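Local coordinates for ESSC (PDB 5FWH), which forms part of the bacterial type VII secretion apparatus, where it probably helps to drive protein export, at residues A[4-9]-A[24-29]; A[46-51]-A[57-62]. All coordinates share one frame; numbering follows the deposited sequence.

The centres of interactions 1 and 2 lie 12 Å apart, on the same side of the centre of the chain. They follow one another in sequence: strand 3-8 packs on strand 23-27 in interaction 1, and strands 46-50 and 57-60 then pair in interaction 2. Strands 23-27 and 46-50 are antiparallel neighbours in one mixed sheet, joined by probable hydrogen bonds from Ile-26 N to Ile-46 O and from Ile-24 N to Ile-48 O, each 2.8 Å. Strand 3-8 belongs to the other sheet, with 11-16, 84-88 and 73-77. Interaction 1 thus spans the N-terminal FHA-type beta sandwich of the chain, whereas interaction 2 extends the mixed sheet by one more strand, 57-60.

Interaction 1. Residues A[4-9]-A[24-29]; sequences LWVLYE and IVIGNQ
Leu-4 and Val-6 of strand 3-8 meet Ile-24 and Ile-26 of strand 23-27 across the interior of the N-terminal FHA-type beta sandwich of the chain. The evidence for packing between sheets is geometric. The strand axes approach to 10.9 Å, well beyond the spacing of paired strands, and their directions differ by 13°, so the two run nearly parallel on facing sheets. The closest CA atoms, those of Val-6 and Ile-26, are still 8.9 Å apart.

The backbone bonds of strand 3-8 run within its own sheet: Leu-4 and Val-6 bond to Phe-15 and Gln-13 of the adjoining strand 11-16. Around the contact, Ile-86 of strand 84-88 is touched by Leu-4, Val-6 and Ile-26, and Ile-46 and Ile-48 of strand 46-50 adjoin the patch from the other sheet.

The contact itself is made by apolar methyl groups, and all four residues are buried. Leu-4 and Ile-24 reach toward each other tip to tip, with Leu-4 CD1 4.1 Å from Ile-24 CD1. Both side chains start with the first branch carbon between the backbone N and the carbonyl carbon: Leu-4 CG at a chi1 of 38° and Ile-24 CG1 at 74°. From there each sends its CD1 into the space between the sheets. The surface buried between the segments is modest, 138 Å², as expected of ends that touch without interleaving deeply. Ile-26 provides the second point of apolar contact, reaching two residues of strand 3-8 with a single methyl. Its CD1 is approached by the CD1 of Leu-4 at 4.5 Å and, from the next inward-pointing position of that strand, by the CG2 of Val-6 at 4.2 Å.

Interaction 2. Residues A[46-51]-A[57-62]; sequences IQIEKK and LAVLQG
Ile-48 lies side by side with Val-59, its CD1 3.9 Å from Val-59 CG2, and turns its other branch, CG2, to within 3.8 Å of Leu-57 CD2. On this face Lys-50 adds its aliphatic CG beside Leu-57 CD1. Ile-46 slants across Gln-61, with CD1 3.5 Å from Gln-61 CG.

The backbones form an antiparallel beta hairpin whose strand segments run at 159° to each other, N to C. Gln-47 with Leu-60 and Glu-49 with Ala-58 are hydrogen-bonded pairs and Ile-48 with Val-59 is a non-hydrogen-bonded one. Leu-60 N reaches Gln-47 O at 2.8 Å in an almost straight bond (178°), and Ala-58 N reaches Glu-49 O at 2.7 Å. Ala-58 O, which accepts the bond from Glu-49 N, also receives a CA-H...O contact from Ile-48 CA at 3.3 Å.

On the opposite face Gln-47 crosses Leu-60 at about a right angle. A bend at chi2 (80°) carries its OE1 over Leu-60 CB, 3.5 Å away, and OE1 also accepts a hydrogen bond from Gly-63 N. With an alanine here, Gly-63 N would probably lose this acceptor and Leu-60 CB the amide lying over it. Further along, Glu-49 CG rests 3.7 Å from Ala-58 CB.

Interaction 1. Residues A[4-9]-A[24-29]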
loop_
_atom_site.group_PDB
_atom_site.type_symbol
_atom_site.label_atom_id
_atom_site.label_comp_id
_atom_site.label_asym_id
_atom_site.label_seq_id
_atom_site.Cartn_x
_atom_site.Cartn_y
_atom_site.Cartn_z
ATOM N N LEU A 4 2.853 1.046 8.259
ATOM C CA LEU A 4 3.529 2.096 7.480
ATOM C C LEU A 4 4.047 1.548 6.211
ATOM O O LEU A 4 4.558 0.418 6.096
ATOM C CB LEU A 4 4.673 2.844 8.185
ATOM C CG LEU A 4 5.680 2.213 9.128
ATOM C CD1 LEU A 4 6.746 3.247 9.405
ATOM C CD2 LEU A 4 5.017 1.790 10.422
ATOM N N TRP A 5 4.019 2.452 5.286
ATOM C CA TRP A 5 4.521 2.230 3.969
ATOM C C TRP A 5 5.738 3.050 3.890
ATOM O O TRP A 5 5.685 4.251 4.174
ATOM C CB TRP A 5 3.514 2.735 3.011
ATOM C CG TRP A 5 2.174 2.245 3.338
ATOM C CD1 TRP A 5 1.421 2.461 4.499
ATOM C CD2 TRP A 5 1.369 1.546 2.480
ATOM N NE1 TRP A 5 0.215 1.925 4.374
ATOM C CE2 TRP A 5 0.164 1.291 3.158
ATOM C CE3 TRP A 5 1.553 1.052 1.204
ATOM C CZ2 TRP A 5 -0.837 0.563 2.605
ATOM C CZ3 TRP A 5 0.567 0.348 0.676
ATOM C CH2 TRP A 5 -0.630 0.118 1.367
ATOM N N VAL A 6 6.789 2.417 3.450
ATOM C CA VAL A 6 8.063 3.064 3.182
ATOM C C VAL A 6 8.392 2.949 1.645
ATOM O O VAL A 6 8.629 1.897 1.104
ATOM C CB VAL A 6 9.125 2.424 4.047
ATOM C CG1 VAL A 6 10.513 3.050 3.793
ATOM C CG2 VAL A 6 8.685 2.529 5.505
ATOM N N LEU A 7 8.328 4.087 1.004
ATOM C CA LEU A 7 8.525 4.246 -0.388
ATOM C C LEU A 7 9.847 4.972 -0.634
ATOM O O LEU A 7 10.111 5.983 -0.038
ATOM C CB LEU A 7 7.393 5.067 -1.013
ATOM C CG LEU A 7 6.003 4.401 -0.853
ATOM C CD1 LEU A 7 5.281 4.941 0.398
ATOM C CD2 LEU A 7 5.143 4.671 -2.094
ATOM N N TYR A 8 10.607 4.406 -1.565
ATOM C CA TYR A 8 11.909 4.945 -1.989
ATOM C C TYR A 8 12.298 4.255 -3.309
ATOM O O TYR A 8 11.843 3.101 -3.573
ATOM C CB TYR A 8 12.949 4.665 -0.911
ATOM C CG TYR A 8 13.087 3.199 -0.609
ATOM C CD1 TYR A 8 12.166 2.550 0.202
ATOM C CD2 TYR A 8 14.141 2.455 -1.117
ATOM C CE1 TYR A 8 12.284 1.241 0.496
ATOM C CE2 TYR A 8 14.249 1.111 -0.852
ATOM C CZ TYR A 8 13.318 0.520 -0.027
ATOM O OH TYR A 8 13.397 -0.807 0.259
ATOM N N GLU A 9 13.115 4.939 -4.142
ATOM C CA GLU A 9 13.456 4.466 -5.481
ATOM C C GLU A 9 12.195 3.887 -6.149
ATOM O O GLU A 9 11.225 4.614 -6.280
ATOM C CB GLU A 9 14.635 3.488 -5.459
ATOM C CG GLU A 9 15.868 4.088 -4.765
ATOM C CD GLU A 9 17.231 3.500 -5.170
ATOM O OE1 GLU A 9 17.382 2.973 -6.320
ATOM O OE2 GLU A 9 18.176 3.581 -4.338
ATOM N N ILE A 24 10.235 2.804 16.572
ATOM C CA ILE A 24 10.870 2.010 15.532
ATOM C C ILE A 24 11.761 2.883 14.726
ATOM O O ILE A 24 11.616 4.081 14.738
ATOM C CB ILE A 24 9.885 1.234 14.622
ATOM C CG1 ILE A 24 9.153 2.126 13.621
ATOM C CG2 ILE A 24 8.888 0.429 15.454
ATOM C CD1 ILE A 24 9.387 1.691 12.196
ATOM N N VAL A 25 12.681 2.258 14.019
ATOM C CA VAL A 25 13.723 2.965 13.311
ATOM C C VAL A 25 13.898 2.347 11.915
ATOM O O VAL A 25 13.914 1.076 11.712
ATOM C CB VAL A 25 15.060 3.046 14.090
ATOM C CG1 VAL A 25 15.515 1.675 14.534
ATOM C CG2 VAL A 25 16.149 3.733 13.242
ATOM N N ILE A 26 13.984 3.279 10.980
ATOM C CA ILE A 26 14.219 3.007 9.607
ATOM C C ILE A 26 15.580 3.508 9.406
ATOM O O ILE A 26 15.843 4.725 9.610
ATOM C CB ILE A 26 13.287 3.837 8.660
ATOM C CG1 ILE A 26 11.832 3.598 9.021
ATOM C CG2 ILE A 26 13.602 3.578 7.161
ATOM C CD1 ILE A 26 10.893 4.648 8.450
ATOM N N GLY A 27 16.412 2.611 8.904
ATOM C CA GLY A 27 17.807 2.847 8.667
ATOM C C GLY A 27 18.348 1.847 7.676
ATOM O O GLY A 27 17.572 1.224 6.950
ATOM N N ASN A 28 19.681 1.718 7.618
ATOM C CA ASN A 28 20.404 0.863 6.627
ATOM C C ASN A 28 21.178 -0.372 7.152
ATOM O O ASN A 28 21.921 -1.038 6.416
ATOM C CB ASN A 28 21.328 1.739 5.778
ATOM C CG ASN A 28 22.488 2.323 6.561
ATOM O OD1 ASN A 28 22.753 1.923 7.676
ATOM N ND2 ASN A 28 23.209 3.226 5.945
ATOM N N GLN A 29 20.973 -0.681 8.417
ATOM C CA GLN A 29 21.449 -1.922 9.041
ATOM C C GLN A 29 20.384 -2.988 9.008
ATOM O O GLN A 29 19.220 -2.680 9.019
ATOM C CB GLN A 29 21.760 -1.657 10.500
ATOM C CG GLN A 29 22.639 -0.439 10.801
ATOM C CD GLN A 29 23.931 -0.382 9.996
ATOM O OE1 GLN A 29 24.519 -1.415 9.615
ATOM N NE2 GLN A 29 24.392 0.851 9.738
#

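Interaction 2. Residues A[46-51]-A[57-62]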
loop_
_atom_site.group_PDB
_atom_site.type_symbol
_atom_site.label_atom_id
_atom_site.label_comp_id
_atom_site.label_asym_id
_atom_site.label_seq_id
_atom_site.Cartn_x
_atom_site.Cartn_y
_atom_site.Cartn_z
ATOM N N ILE A 46 15.687 7.355 10.634
ATOM C CA ILE A 46 14.370 7.861 10.844
ATOM C C ILE A 46 13.778 7.120 11.938
ATOM O O ILE A 46 13.794 5.870 11.937
ATOM C CB ILE A 46 13.511 7.783 9.581
ATOM C CG1 ILE A 46 14.190 8.501 8.382
ATOM C CG2 ILE A 46 12.125 8.411 9.817
ATOM C CD1 ILE A 46 14.591 9.959 8.675
ATOM N N GLN A 47 13.294 7.877 12.924
ATOM C CA GLN A 47 12.603 7.306 14.070
ATOM C C GLN A 47 11.142 7.620 13.949
ATOM O O GLN A 47 10.765 8.779 13.717
ATOM C CB GLN A 47 13.132 7.896 15.402
ATOM C CG GLN A 47 14.639 7.811 15.703
ATOM C CD GLN A 47 15.502 8.871 15.021
ATOM O OE1 GLN A 47 15.331 10.109 15.191
ATOM N NE2 GLN A 47 16.466 8.401 14.282
ATOM N N ILE A 48 10.331 6.610 14.143
ATOM C CA ILE A 48 8.886 6.728 14.222
ATOM C C ILE A 48 8.481 6.232 15.597
ATOM O O ILE A 48 8.839 5.134 15.959
ATOM C CB ILE A 48 8.179 5.846 13.148
ATOM C CG1 ILE A 48 8.835 5.990 11.786
ATOM C CG2 ILE A 48 6.717 6.195 13.034
ATOM C CD1 ILE A 48 8.681 7.353 11.133
ATOM N N GLU A 49 7.775 7.045 16.367
ATOM C CA GLU A 49 7.259 6.624 17.649
ATOM C C GLU A 49 5.764 6.926 17.799
ATOM O O GLU A 49 5.272 7.927 17.302
ATOM C CB GLU A 49 8.079 7.232 18.803
ATOM C CG GLU A 49 7.826 8.705 19.091
ATOM C CD GLU A 49 8.466 9.233 20.390
ATOM O OE1 GLU A 49 9.714 9.202 20.528
ATOM O OE2 GLU A 49 7.714 9.718 21.277
ATOM N N LYS A 50 5.059 6.050 18.519
ATOM C CA LYS A 50 3.621 6.210 18.749
ATOM C C LYS A 50 3.396 7.145 19.932
ATOM O O LYS A 50 4.234 7.206 20.844
ATOM C CB LYS A 50 2.973 4.856 18.984
ATOM C CG LYS A 50 1.835 4.549 18.015
ATOM C CD LYS A 50 1.324 3.107 18.146
ATOM C CE LYS A 50 0.767 2.816 19.550
ATOM N NZ LYS A 50 -0.052 1.562 19.642
ATOM N N LYS A 51 2.280 7.873 19.926
ATOM C CA LYS A 51 2.016 8.882 20.968
ATOM C C LYS A 51 1.024 8.448 22.089
ATOM O O LYS A 51 1.226 8.790 23.259
ATOM C CB LYS A 51 1.608 10.222 20.319
ATOM C CG LYS A 51 0.139 10.659 20.407
ATOM C CD LYS A 51 -0.152 11.506 21.646
ATOM C CE LYS A 51 -1.597 11.978 21.664
ATOM N NZ LYS A 51 -2.034 12.423 23.020
ATOM N N LEU A 57 1.655 9.518 14.972
ATOM C CA LEU A 57 3.037 9.053 15.006
ATOM C C LEU A 57 3.958 10.228 14.973
ATOM O O LEU A 57 3.787 11.132 14.179
ATOM C CB LEU A 57 3.341 8.147 13.820
ATOM C CG LEU A 57 2.999 6.667 13.941
ATOM C CD1 LEU A 57 1.722 6.430 14.701
ATOM C CD2 LEU A 57 2.941 6.043 12.559
ATOM N N ALA A 58 4.964 10.222 15.826
ATOM C CA ALA A 58 5.936 11.293 15.807
ATOM C C ALA A 58 7.043 10.780 14.878
ATOM O O ALA A 58 7.404 9.605 14.924
ATOM C CB ALA A 58 6.445 11.552 17.181
ATOM N N VAL A 59 7.476 11.661 13.992
ATOM C CA VAL A 59 8.516 11.393 13.054
ATOM C C VAL A 59 9.684 12.279 13.464
ATOM O O VAL A 59 9.587 13.528 13.532
ATOM C CB VAL A 59 8.151 11.674 11.569
ATOM C CG1 VAL A 59 9.356 11.332 10.676
ATOM C CG2 VAL A 59 6.988 10.819 11.084
ATOM N N LEU A 60 10.788 11.625 13.738
ATOM C CA LEU A 60 12.033 12.316 14.083
ATOM C C LEU A 60 13.151 11.875 13.096
ATOM O O LEU A 60 13.200 10.755 12.608
ATOM C CB LEU A 60 12.443 11.987 15.513
ATOM C CG LEU A 60 11.421 11.633 16.595
ATOM C CD1 LEU A 60 12.132 10.887 17.711
ATOM C CD2 LEU A 60 10.804 12.897 17.175
ATOM N N GLN A 61 14.068 12.740 12.782
ATOM C CA GLN A 61 15.143 12.314 11.880
ATOM C C GLN A 61 16.524 12.319 12.550
ATOM O O GLN A 61 17.281 11.389 12.346
ATOM C CB GLN A 61 15.091 13.095 10.587
ATOM C CG GLN A 61 16.275 12.858 9.657
ATOM C CD GLN A 61 16.131 13.607 8.343
ATOM O OE1 GLN A 61 15.507 14.672 8.301
ATOM N NE2 GLN A 61 16.717 13.062 7.274
ATOM N N GLY A 62 16.843 13.313 13.371
ATOM C CA GLY A 62 18.062 13.158 14.204
ATOM C C GLY A 62 17.787 13.068 15.695
ATOM O O GLY A 62 18.501 13.646 16.505
#